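Histidine triad (HIT) protein (Sinorhizobium meliloti, PDB 3NRD) probably binds nucleotides through a histidine triad (HIT) domain and may act on their phosphate linkages, although its substrate is not established. Local coordinates at residues Phe5-Arg10 / Val89-Val94; Gly22-Arg27 / Leu39-Ala44; Glu63-Ala68 / Ile80-Leu85. All blocks are in the same frame, centred on the assembly; numbering follows the deposited sequence.

Contact 1 of 3, residues Phe5-Arg10 / Val89-Val94; sequences FTLDER and VRQLHV. With SO4 (sulfate ion), chain H.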
loop_
_atom_site.group_PDB
_atom_site.type_symbol
_atom_site.label_atom_id
_atom_site.label_comp_id
_atom_site.label_asym_id
_atom_site.label_seq_id
_atom_site.Cartn_x
_atom_site.Cartn_y
_atom_site.Cartn_z
ATOM N N PHE A 5 22.125 -9.679 1.460
ATOM C CA PHE A 5 20.665 -9.794 1.464
ATOM C C PHE A 5 20.207 -10.801 0.397
ATOM O O PHE A 5 20.726 -10.768 -0.706
ATOM C CB PHE A 5 19.998 -8.423 1.236
ATOM C CG PHE A 5 18.544 -8.514 0.920
ATOM C CD1 PHE A 5 17.613 -8.641 1.933
ATOM C CD2 PHE A 5 18.105 -8.452 -0.395
ATOM C CE1 PHE A 5 16.268 -8.725 1.655
ATOM C CE2 PHE A 5 16.758 -8.548 -0.693
ATOM C CZ PHE A 5 15.832 -8.686 0.332
ATOM N N THR A 6 19.268 -11.688 0.728
ATOM C CA THR A 6 18.724 -12.656 -0.254
ATOM C C THR A 6 17.291 -12.312 -0.653
ATOM O O THR A 6 16.389 -12.265 0.189
ATOM C CB THR A 6 18.721 -14.067 0.290
ATOM O OG1 THR A 6 19.984 -14.315 0.897
ATOM C CG2 THR A 6 18.438 -15.106 -0.830
ATOM N N LEU A 7 17.090 -12.078 -1.944
ATOM C CA LEU A 7 15.772 -11.892 -2.495
ATOM C C LEU A 7 15.022 -13.211 -2.404
ATOM O O LEU A 7 15.594 -14.267 -2.669
ATOM C CB LEU A 7 15.885 -11.415 -3.948
ATOM C CG LEU A 7 14.600 -11.035 -4.661
ATOM C CD1 LEU A 7 13.941 -9.790 -4.038
ATOM C CD2 LEU A 7 14.901 -10.843 -6.141
ATOM N N ASP A 8 13.749 -13.136 -2.013
ATOM C CA ASP A 8 12.851 -14.275 -1.987
ATOM C C ASP A 8 12.746 -14.904 -3.372
ATOM O O ASP A 8 12.569 -14.186 -4.330
ATOM C CB ASP A 8 11.465 -13.825 -1.525
ATOM C CG ASP A 8 10.489 -14.955 -1.438
ATOM O OD1 ASP A 8 9.987 -15.392 -2.483
ATOM O OD2 ASP A 8 10.189 -15.428 -0.324
ATOM N N GLU A 9 12.831 -16.229 -3.459
ATOM C CA GLU A 9 12.842 -16.916 -4.775
ATOM C C GLU A 9 11.598 -16.623 -5.645
ATOM O O GLU A 9 11.706 -16.577 -6.875
ATOM C CB GLU A 9 13.007 -18.440 -4.643
ATOM C CG GLU A 9 14.474 -18.932 -4.626
ATOM N N ARG A 10 10.439 -16.415 -5.022
ATOM C CA ARG A 10 9.228 -16.152 -5.794
ATOM C C ARG A 10 9.247 -14.744 -6.371
ATOM O O ARG A 10 8.744 -14.541 -7.492
ATOM C CB ARG A 10 7.973 -16.404 -4.983
ATOM C CG ARG A 10 7.778 -17.903 -4.676
ATOM C CD ARG A 10 7.006 -18.112 -3.423
ATOM N NE ARG A 10 7.739 -17.606 -2.255
ATOM C CZ ARG A 10 7.243 -17.539 -1.024
ATOM N NH1 ARG A 10 6.005 -17.965 -0.753
ATOM N NH2 ARG A 10 7.995 -17.055 -0.049
ATOM N N VAL A 89 4.255 -13.782 -0.369
ATOM C CA VAL A 89 5.666 -13.673 -0.077
ATOM C C VAL A 89 5.838 -12.779 1.120
ATOM O O VAL A 89 5.504 -11.594 1.058
ATOM C CB VAL A 89 6.361 -13.038 -1.282
ATOM C CG1 VAL A 89 7.839 -12.708 -0.992
ATOM C CG2 VAL A 89 6.185 -13.949 -2.456
ATOM N N ARG A 90 6.384 -13.316 2.204
ATOM C CA ARG A 90 6.507 -12.557 3.468
ATOM C C ARG A 90 7.610 -11.521 3.518
ATOM O O ARG A 90 7.479 -10.557 4.244
ATOM C CB ARG A 90 6.704 -13.501 4.666
ATOM C CG ARG A 90 5.441 -14.190 5.068
ATOM C CD ARG A 90 4.426 -13.205 5.654
ATOM N NE ARG A 90 3.074 -13.738 5.521
ATOM C CZ ARG A 90 2.390 -14.342 6.488
ATOM N NH1 ARG A 90 2.870 -14.481 7.736
ATOM N NH2 ARG A 90 1.186 -14.802 6.193
ATOM N N GLN A 91 8.696 -11.741 2.800
ATOM C CA GLN A 91 9.716 -10.737 2.631
ATOM C C GLN A 91 9.092 -9.410 2.156
ATOM O O GLN A 91 8.340 -9.391 1.179
ATOM C CB GLN A 91 10.732 -11.217 1.609
ATOM C CG GLN A 91 11.871 -10.260 1.379
ATOM C CD GLN A 91 12.935 -10.868 0.527
ATOM O OE1 GLN A 91 12.767 -11.001 -0.684
ATOM N NE2 GLN A 91 14.019 -11.277 1.147
ATOM N N LEU A 92 9.386 -8.338 2.895
ATOM C CA LEU A 92 8.793 -7.041 2.669
ATOM C C LEU A 92 9.058 -6.605 1.221
ATOM O O LEU A 92 10.188 -6.593 0.786
ATOM C CB LEU A 92 9.357 -5.984 3.646
ATOM C CG LEU A 92 8.891 -4.509 3.416
ATOM C CD1 LEU A 92 7.331 -4.354 3.394
ATOM C CD2 LEU A 92 9.503 -3.591 4.465
ATOM N N HIS A 93 7.996 -6.306 0.478
ATOM C CA HIS A 93 8.132 -5.690 -0.825
ATOM C C HIS A 93 6.947 -4.777 -1.064
ATOM O O HIS A 93 5.823 -5.078 -0.635
ATOM C CB HIS A 93 8.293 -6.737 -1.916
ATOM C CG HIS A 93 7.165 -7.709 -1.987
ATOM N ND1 HIS A 93 6.916 -8.649 -1.003
ATOM C CD2 HIS A 93 6.228 -7.900 -2.942
ATOM C CE1 HIS A 93 5.857 -9.356 -1.344
ATOM N NE2 HIS A 93 5.406 -8.899 -2.500
ATOM N N VAL A 94 7.211 -3.642 -1.711
ATOM C CA VAL A 94 6.193 -2.619 -1.890
ATOM C C VAL A 94 5.889 -2.566 -3.357
ATOM O O VAL A 94 6.809 -2.305 -4.166
ATOM C CB VAL A 94 6.642 -1.253 -1.413
ATOM C CG1 VAL A 94 5.548 -0.219 -1.695
ATOM C CG2 VAL A 94 6.990 -1.287 0.087
HETATM S S SO4 H . 2.214 -10.023 -2.297
HETATM O O1 SO4 H . 2.304 -8.643 -1.822
HETATM O O2 SO4 H . 3.189 -10.139 -3.354
HETATM O O3 SO4 H . 2.572 -10.986 -1.284
HETATM O O4 SO4 H . 0.935 -10.401 -2.795
HETATM O O HOH W 1 9.508 -14.302 1.895
#
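Gln-91 meets the Phe-5 ring tip to tip: NE2 of Gln-91 lies 3.3 Å from Phe-5 CZ, with amide and ring planes 31° apart. The anti placement of CG relative to the backbone N (chi1 -178°) starts an extended chain, and both amide atoms bond to backbone across the contact. Gln-91 NE2 donates to Thr-6 O at 2.7 Å, in the carbonyl plane and in its own amide plane. Gln-91 OE1 accepts from Asp-8 N, also at 2.7 Å and with an N-H...O angle of 160°, so the two bonds together fix the amide flip. Asp-8 caps the following helix: OD1, as N-cap acceptor, takes Arg-10 N at 2.8 Å. In one of two Arg-10 conformers, NE and NH2 grip the carboxylate side-on through its syn lone pairs, NH2 to Asp-8 OD2 at 2.7 Å in a salt bridge. A water bridges OD2 to Gln-91 N. Val-89 packs against this ion pair, its CG1 3.5 Å from Asp-8 CG and, in the same conformer, its CG2 over the centre of the guanidinium.

The sequence Gln-Leu-His-Val-His corresponds to the His-x-His-x-His signature of the HIT family, with Gln-91 at the first position. His-93 ND1 donates to Gln-91 O nearly along the C=O axis, while NE2 donates to O2 of a sulfate, probably from the crystallisation liquor, at 2.7 Å; His-95 NE2 and Gly-86 N also bond to it, consistent with a phosphate-binding site. Around the contact, Leu-11 of helix 9-14 touches Val-89, Gln-91 and His-93, while Phe-5 and Leu-7 rest on Val-40 of strand 36-41 and Gln-25 of strand 24-29.

Contact 2 of 3, residues Gly22-Arg27 / Leu39-Ala44; sequences GLCQMR and LVPQRA. With SO4 (sulfate ion), chain I; SO4 (sulfate ion), chain G.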
loop_
_atom_site.group_PDB
_atom_site.type_symbol
_atom_site.label_atom_id
_atom_site.label_comp_id
_atom_site.label_asym_id
_atom_site.label_seq_id
_atom_site.Cartn_x
_atom_site.Cartn_y
_atom_site.Cartn_z
ATOM N N GLY A 22 18.999 3.051 -3.018
ATOM C CA GLY A 22 19.897 2.918 -1.876
ATOM C C GLY A 22 19.556 1.740 -0.989
ATOM O O GLY A 22 20.385 0.893 -0.656
ATOM N N LEU A 23 18.325 1.731 -0.551
ATOM C CA LEU A 23 17.831 0.681 0.303
ATOM C C LEU A 23 17.183 -0.446 -0.508
ATOM O O LEU A 23 17.379 -1.613 -0.163
ATOM C CB LEU A 23 16.821 1.250 1.277
ATOM C CG LEU A 23 16.105 0.260 2.206
ATOM C CD1 LEU A 23 17.085 -0.514 3.044
ATOM C CD2 LEU A 23 15.094 1.049 3.064
ATOM N N CYS A 24 16.389 -0.085 -1.525
ATOM C CA CYS A 24 15.519 -1.029 -2.216
ATOM C C CYS A 24 16.073 -1.491 -3.558
ATOM O O CYS A 24 16.509 -0.667 -4.356
ATOM C CB CYS A 24 14.161 -0.426 -2.464
ATOM S SG CYS A 24 13.177 -0.238 -0.981
ATOM N N GLN A 25 16.064 -2.808 -3.790
ATOM C CA GLN A 25 16.121 -3.357 -5.134
ATOM C C GLN A 25 14.794 -3.055 -5.825
ATOM O O GLN A 25 13.747 -3.083 -5.174
ATOM C CB GLN A 25 16.321 -4.858 -5.113
ATOM C CG GLN A 25 17.709 -5.295 -4.666
ATOM C CD GLN A 25 17.854 -6.799 -4.526
ATOM O OE1 GLN A 25 17.100 -7.552 -5.121
ATOM N NE2 GLN A 25 18.825 -7.240 -3.699
HETATM N N MSE A 26 14.854 -2.772 -7.128
HETATM C CA MSE A 26 13.675 -2.525 -7.953
HETATM C C MSE A 26 13.510 -3.662 -8.928
HETATM O O MSE A 26 14.479 -4.059 -9.603
HETATM C CB MSE A 26 13.815 -1.259 -8.783
HETATM C CG MSE A 26 13.899 -0.016 -8.014
HETATM SE SE MSE A 26 13.904 1.579 -9.188
HETATM C CE MSE A 26 12.214 1.185 -9.962
ATOM N N ARG A 27 12.291 -4.174 -9.024
ATOM C CA ARG A 27 11.963 -5.167 -10.024
ATOM C C ARG A 27 10.702 -4.786 -10.738
ATOM O O ARG A 27 9.835 -4.205 -10.152
ATOM C CB ARG A 27 11.780 -6.525 -9.397
ATOM C CG ARG A 27 13.005 -6.987 -8.677
ATOM C CD ARG A 27 12.846 -8.354 -8.088
ATOM N NE ARG A 27 13.079 -9.451 -9.019
ATOM C CZ ARG A 27 14.267 -9.870 -9.441
ATOM N NH1 ARG A 27 15.388 -9.244 -9.104
ATOM N NH2 ARG A 27 14.329 -10.923 -10.248
ATOM N N LEU A 39 9.483 -2.746 -4.944
ATOM C CA LEU A 39 10.651 -2.241 -4.230
ATOM C C LEU A 39 10.907 -3.207 -3.096
ATOM O O LEU A 39 10.002 -3.486 -2.321
ATOM C CB LEU A 39 10.427 -0.842 -3.679
ATOM C CG LEU A 39 10.837 0.262 -4.651
ATOM C CD1 LEU A 39 9.896 0.283 -5.869
ATOM C CD2 LEU A 39 10.873 1.603 -3.938
ATOM N N VAL A 40 12.117 -3.747 -3.017
ATOM C CA VAL A 40 12.438 -4.760 -1.992
ATOM C C VAL A 40 13.571 -4.185 -1.168
ATOM O O VAL A 40 14.703 -4.142 -1.667
ATOM C CB VAL A 40 12.827 -6.086 -2.600
ATOM C CG1 VAL A 40 13.140 -7.134 -1.444
ATOM C CG2 VAL A 40 11.727 -6.554 -3.561
ATOM N N PRO A 41 13.261 -3.668 0.041
ATOM C CA PRO A 41 14.316 -3.163 0.926
ATOM C C PRO A 41 15.270 -4.282 1.266
ATOM O O PRO A 41 14.829 -5.354 1.683
ATOM C CB PRO A 41 13.578 -2.746 2.190
ATOM C CG PRO A 41 12.165 -2.741 1.877
ATOM C CD PRO A 41 11.919 -3.467 0.624
ATOM N N GLN A 42 16.565 -4.023 1.170
ATOM C CA GLN A 42 17.582 -5.076 1.312
ATOM C C GLN A 42 18.002 -5.251 2.771
ATOM O O GLN A 42 19.179 -5.120 3.125
ATOM C CB GLN A 42 18.755 -4.733 0.443
ATOM C CG GLN A 42 18.403 -4.562 -1.011
ATOM C CD GLN A 42 19.579 -4.052 -1.804
ATOM O OE1 GLN A 42 20.194 -4.808 -2.536
ATOM N NE2 GLN A 42 19.895 -2.768 -1.658
ATOM N N ARG A 43 17.018 -5.552 3.612
ATOM C CA ARG A 43 17.213 -5.895 5.012
ATOM C C ARG A 43 16.667 -7.309 5.240
ATOM O O ARG A 43 15.583 -7.631 4.801
ATOM C CB ARG A 43 16.494 -4.895 5.918
ATOM C CG ARG A 43 16.843 -3.439 5.733
ATOM C CD ARG A 43 18.307 -3.165 6.040
ATOM N NE ARG A 43 18.643 -1.738 6.085
ATOM C CZ ARG A 43 19.871 -1.222 5.948
ATOM N NH1 ARG A 43 20.932 -1.995 5.685
ATOM N NH2 ARG A 43 20.028 0.092 6.033
ATOM N N ALA A 44 17.432 -8.140 5.932
ATOM C CA ALA A 44 17.056 -9.520 6.215
ATOM C C ALA A 44 15.858 -9.633 7.155
ATOM O O ALA A 44 15.698 -8.826 8.068
ATOM C CB ALA A 44 18.253 -10.283 6.811
HETATM S S SO4 I . 23.133 0.288 -2.537
HETATM O O1 SO4 I . 22.825 1.635 -2.957
HETATM O O2 SO4 I . 24.199 -0.171 -3.428
HETATM O O3 SO4 I . 23.575 0.287 -1.146
HETATM O O4 SO4 I . 21.952 -0.551 -2.672
HETATM S S SO4 G . 20.555 -6.940 7.974
HETATM O O1 SO4 G . 19.776 -5.824 8.463
HETATM O O2 SO4 G . 21.919 -6.500 7.803
HETATM O O3 SO4 G . 20.498 -7.972 8.991
HETATM O O4 SO4 G . 20.021 -7.425 6.705
#
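Leu-23 O takes two hydrogen bonds from one residue, Gln-42: N approaches at 2.9 Å and NE2 at 3.1 Å, from opposite faces of the carbonyl plane. Gln-42 CG lies anti to the carbonyl carbon (chi1 -58°), beside the N that shares this acceptor. NE2 also donates to O4 of a sulfate probably from the crystallisation liquor. Gln-25 NE2 donates to Gln-42 OE1 at 3.0 Å with the amide planes 79° apart. Gln-42 centres an inverse gamma turn where the strand ends.

Backbone pairing is antiparallel. Gln-25 and Val-40 form the hydrogen-bonded pair, with Val-40 N to Gln-25 O 2.8 Å, and the non-hydrogen-bonded pairs Cys-24/Pro-41 and Met-26/Leu-39 flank it. The Cys-24 and Pro-41 CA atoms are 4.0 Å apart.

Apolar contacts gather on the face of Cys-24 and Leu-39. Cys-24 SG sits 3.8 Å from Pro-41 CD and 3.9 Å from Leu-39 CB. Just before the strand, Leu-23 CG meets Pro-41 CB. Leu-23 CD1 also touches Arg-43 NE, whose salt-bridge partner is Asp-56.

This is the hairpin of strands 24-29 and 36-41. Helix 54-75 covers the Cys-24 face through Leu-60 and Val-67, strand 15-20 borders strand 24-29, and strand 94-99 borders strand 36-41.

Contact 3 of 3, residues Glu63-Ala68 / Ile80-Leu85; sequences ETNLVA and INIGAL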
loop_
_atom_site.group_PDB
_atom_site.type_symbol
_atom_site.label_atom_id
_atom_site.label_comp_id
_atom_site.label_asym_id
_atom_site.label_seq_id
_atom_site.Cartn_x
_atom_site.Cartn_y
_atom_site.Cartn_z
ATOM N N GLU A 63 12.046 6.592 -1.361
ATOM C CA GLU A 63 12.318 5.722 -2.508
ATOM C C GLU A 63 10.994 5.322 -3.147
ATOM O O GLU A 63 10.882 5.391 -4.352
ATOM C CB GLU A 63 13.172 4.483 -2.131
ATOM C CG GLU A 63 14.658 4.839 -2.033
ATOM C CD GLU A 63 15.582 3.661 -1.653
ATOM O OE1 GLU A 63 15.134 2.494 -1.641
ATOM O OE2 GLU A 63 16.783 3.896 -1.363
ATOM N N THR A 64 10.000 4.934 -2.337
ATOM C CA THR A 64 8.677 4.552 -2.872
ATOM C C THR A 64 8.033 5.701 -3.651
ATOM O O THR A 64 7.549 5.496 -4.762
ATOM C CB THR A 64 7.735 4.058 -1.781
ATOM O OG1 THR A 64 8.238 2.831 -1.222
ATOM C CG2 THR A 64 6.335 3.790 -2.343
ATOM N N ASN A 65 8.118 6.898 -3.076
ATOM C CA ASN A 65 7.445 8.069 -3.559
ATOM C C ASN A 65 8.162 8.649 -4.767
ATOM O O ASN A 65 7.494 9.110 -5.702
ATOM C CB ASN A 65 7.255 9.093 -2.421
ATOM C CG ASN A 65 6.259 8.589 -1.344
ATOM O OD1 ASN A 65 5.621 7.558 -1.532
ATOM N ND2 ASN A 65 6.168 9.288 -0.217
ATOM N N LEU A 66 9.510 8.594 -4.754
ATOM C CA LEU A 66 10.296 8.928 -5.939
ATOM C C LEU A 66 9.944 8.002 -7.090
ATOM O O LEU A 66 9.783 8.455 -8.186
ATOM C CB LEU A 66 11.796 8.837 -5.637
ATOM C CG LEU A 66 12.796 9.284 -6.681
ATOM C CD1 LEU A 66 12.975 10.798 -6.679
ATOM C CD2 LEU A 66 14.145 8.557 -6.439
ATOM N N VAL A 67 9.848 6.707 -6.833
ATOM C CA VAL A 67 9.492 5.750 -7.878
ATOM C C VAL A 67 8.064 5.954 -8.353
ATOM O O VAL A 67 7.814 5.874 -9.542
ATOM C CB VAL A 67 9.729 4.283 -7.412
ATOM C CG1 VAL A 67 9.063 3.271 -8.326
ATOM C CG2 VAL A 67 11.238 4.039 -7.343
ATOM N N ALA A 68 7.139 6.234 -7.441
ATOM C CA ALA A 68 5.727 6.443 -7.797
ATOM C C ALA A 68 5.597 7.654 -8.743
ATOM O O ALA A 68 4.939 7.567 -9.764
ATOM C CB ALA A 68 4.881 6.638 -6.553
ATOM N N ILE A 80 -1.465 6.231 -9.360
ATOM C CA ILE A 80 -0.592 5.212 -8.819
ATOM C C ILE A 80 -1.289 4.484 -7.663
ATOM O O ILE A 80 -2.000 5.120 -6.874
ATOM C CB ILE A 80 0.739 5.815 -8.310
ATOM C CG1 ILE A 80 1.529 6.475 -9.460
ATOM C CG2 ILE A 80 1.636 4.755 -7.656
ATOM C CD1 ILE A 80 2.028 5.493 -10.536
ATOM N N ASN A 81 -1.086 3.161 -7.584
ATOM C CA ASN A 81 -1.492 2.333 -6.460
ATOM C C ASN A 81 -0.221 1.810 -5.794
ATOM O O ASN A 81 0.642 1.303 -6.485
ATOM C CB ASN A 81 -2.333 1.133 -6.887
ATOM C CG ASN A 81 -3.691 1.503 -7.482
ATOM O OD1 ASN A 81 -4.354 0.637 -8.024
ATOM N ND2 ASN A 81 -4.103 2.767 -7.383
ATOM N N ILE A 82 -0.113 1.963 -4.477
ATOM C CA ILE A 82 1.030 1.516 -3.696
ATOM C C ILE A 82 0.536 0.494 -2.717
ATOM O O ILE A 82 -0.494 0.727 -2.076
ATOM C CB ILE A 82 1.665 2.673 -2.929
ATOM C CG1 ILE A 82 2.337 3.639 -3.920
ATOM C CG2 ILE A 82 2.675 2.135 -1.924
ATOM C CD1 ILE A 82 2.668 4.967 -3.344
ATOM N N GLY A 83 1.265 -0.601 -2.532
ATOM C CA GLY A 83 0.762 -1.700 -1.682
ATOM C C GLY A 83 1.853 -2.502 -1.034
ATOM O O GLY A 83 2.853 -2.787 -1.672
ATOM N N ALA A 84 1.685 -2.814 0.252
ATOM C CA ALA A 84 2.594 -3.701 1.010
ATOM C C ALA A 84 1.643 -4.706 1.574
ATOM O O ALA A 84 0.902 -4.357 2.482
ATOM C CB ALA A 84 3.347 -2.961 2.121
ATOM N N LEU A 85 1.604 -5.904 0.998
ATOM C CA LEU A 85 0.639 -6.924 1.349
ATOM C C LEU A 85 1.388 -8.063 2.028
ATOM O O LEU A 85 1.436 -8.114 3.246
ATOM C CB LEU A 85 -0.187 -7.362 0.110
ATOM C CG LEU A 85 -0.778 -6.210 -0.749
ATOM C CD1 LEU A 85 -1.570 -6.743 -1.960
ATOM C CD2 LEU A 85 -1.638 -5.311 0.076
#
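Ile-82 and Thr-64 cross obliquely where helix 54-75 lies against the antiparallel sheet of this HIT fold. The short segments give the geometry: the axes of 63-68 and 80-84 run 10.1 Å apart at 154°, so helix and strand are close to antiparallel and the gap is bridged mainly by side chains, with one helix carbonyl, Ala-68 O, also taking part. Thr-64 presents its methyl, with CG2 anti to the backbone N; that atom is 4.0 Å from Ile-82 CD1 and 4.0 Å from Ile-82 CG2, so it meets both branches of the isoleucine. Its hydroxyl is occupied otherwise, OG1 bonding to Leu-60 O one turn earlier in the helix.

Ile-82 CD1 also comes 4.2 Å from Ala-68 CB. The same methyl of Ala-68 has a second neighbour, Ile-80 CG2, at 3.9 Å. Ala-68 CB is therefore shared by two isoleucines two positions apart on one strand, both directed at the helix. Beside them, Val-96 of the adjacent strand 94-99 touches Thr-64, Ala-68 and Ile-80.

The contact is also part of the dimer interface. Residues 82-84 pair antiparallel with a strand of the second subunit, so the sheet continues into that subunit, as in dimeric HIT relatives. Asn-65 ND2 bonds to Gln-57 OE1 of the second subunit, and Val-49 of that subunit packs on Ile-82.

Ile-80 CG1 lies 3.6 Å from the helix carbonyl oxygen, Ala-68 O, and the bend at chi2 (-66°) brings Ile-80 CD1 to 3.7 Å from the same atom.

Contact 1 joins residues 5-10 to 89-94 and so encloses the other two along the chain; contact 2 closes at residue 44, before contact 3 opens at 63. Their centres lie about 9 Å apart for contacts 1 and 2, about 13 Å for 2 and 3, and about 16 Å for 1 and 3. All meet at the five-stranded sheet. Val-94 O reaches Leu-39 N at 2.8 Å, joining contacts 1 and 2, and Glu-63 of helix 54-75 bonds to the backbone N atoms of Leu-23 and Cys-24. Thus contact 1 packs on the face that bears Gln-25 and Val-40, helix 54-75 covers the opposite face, and the sheet continues into the second subunit.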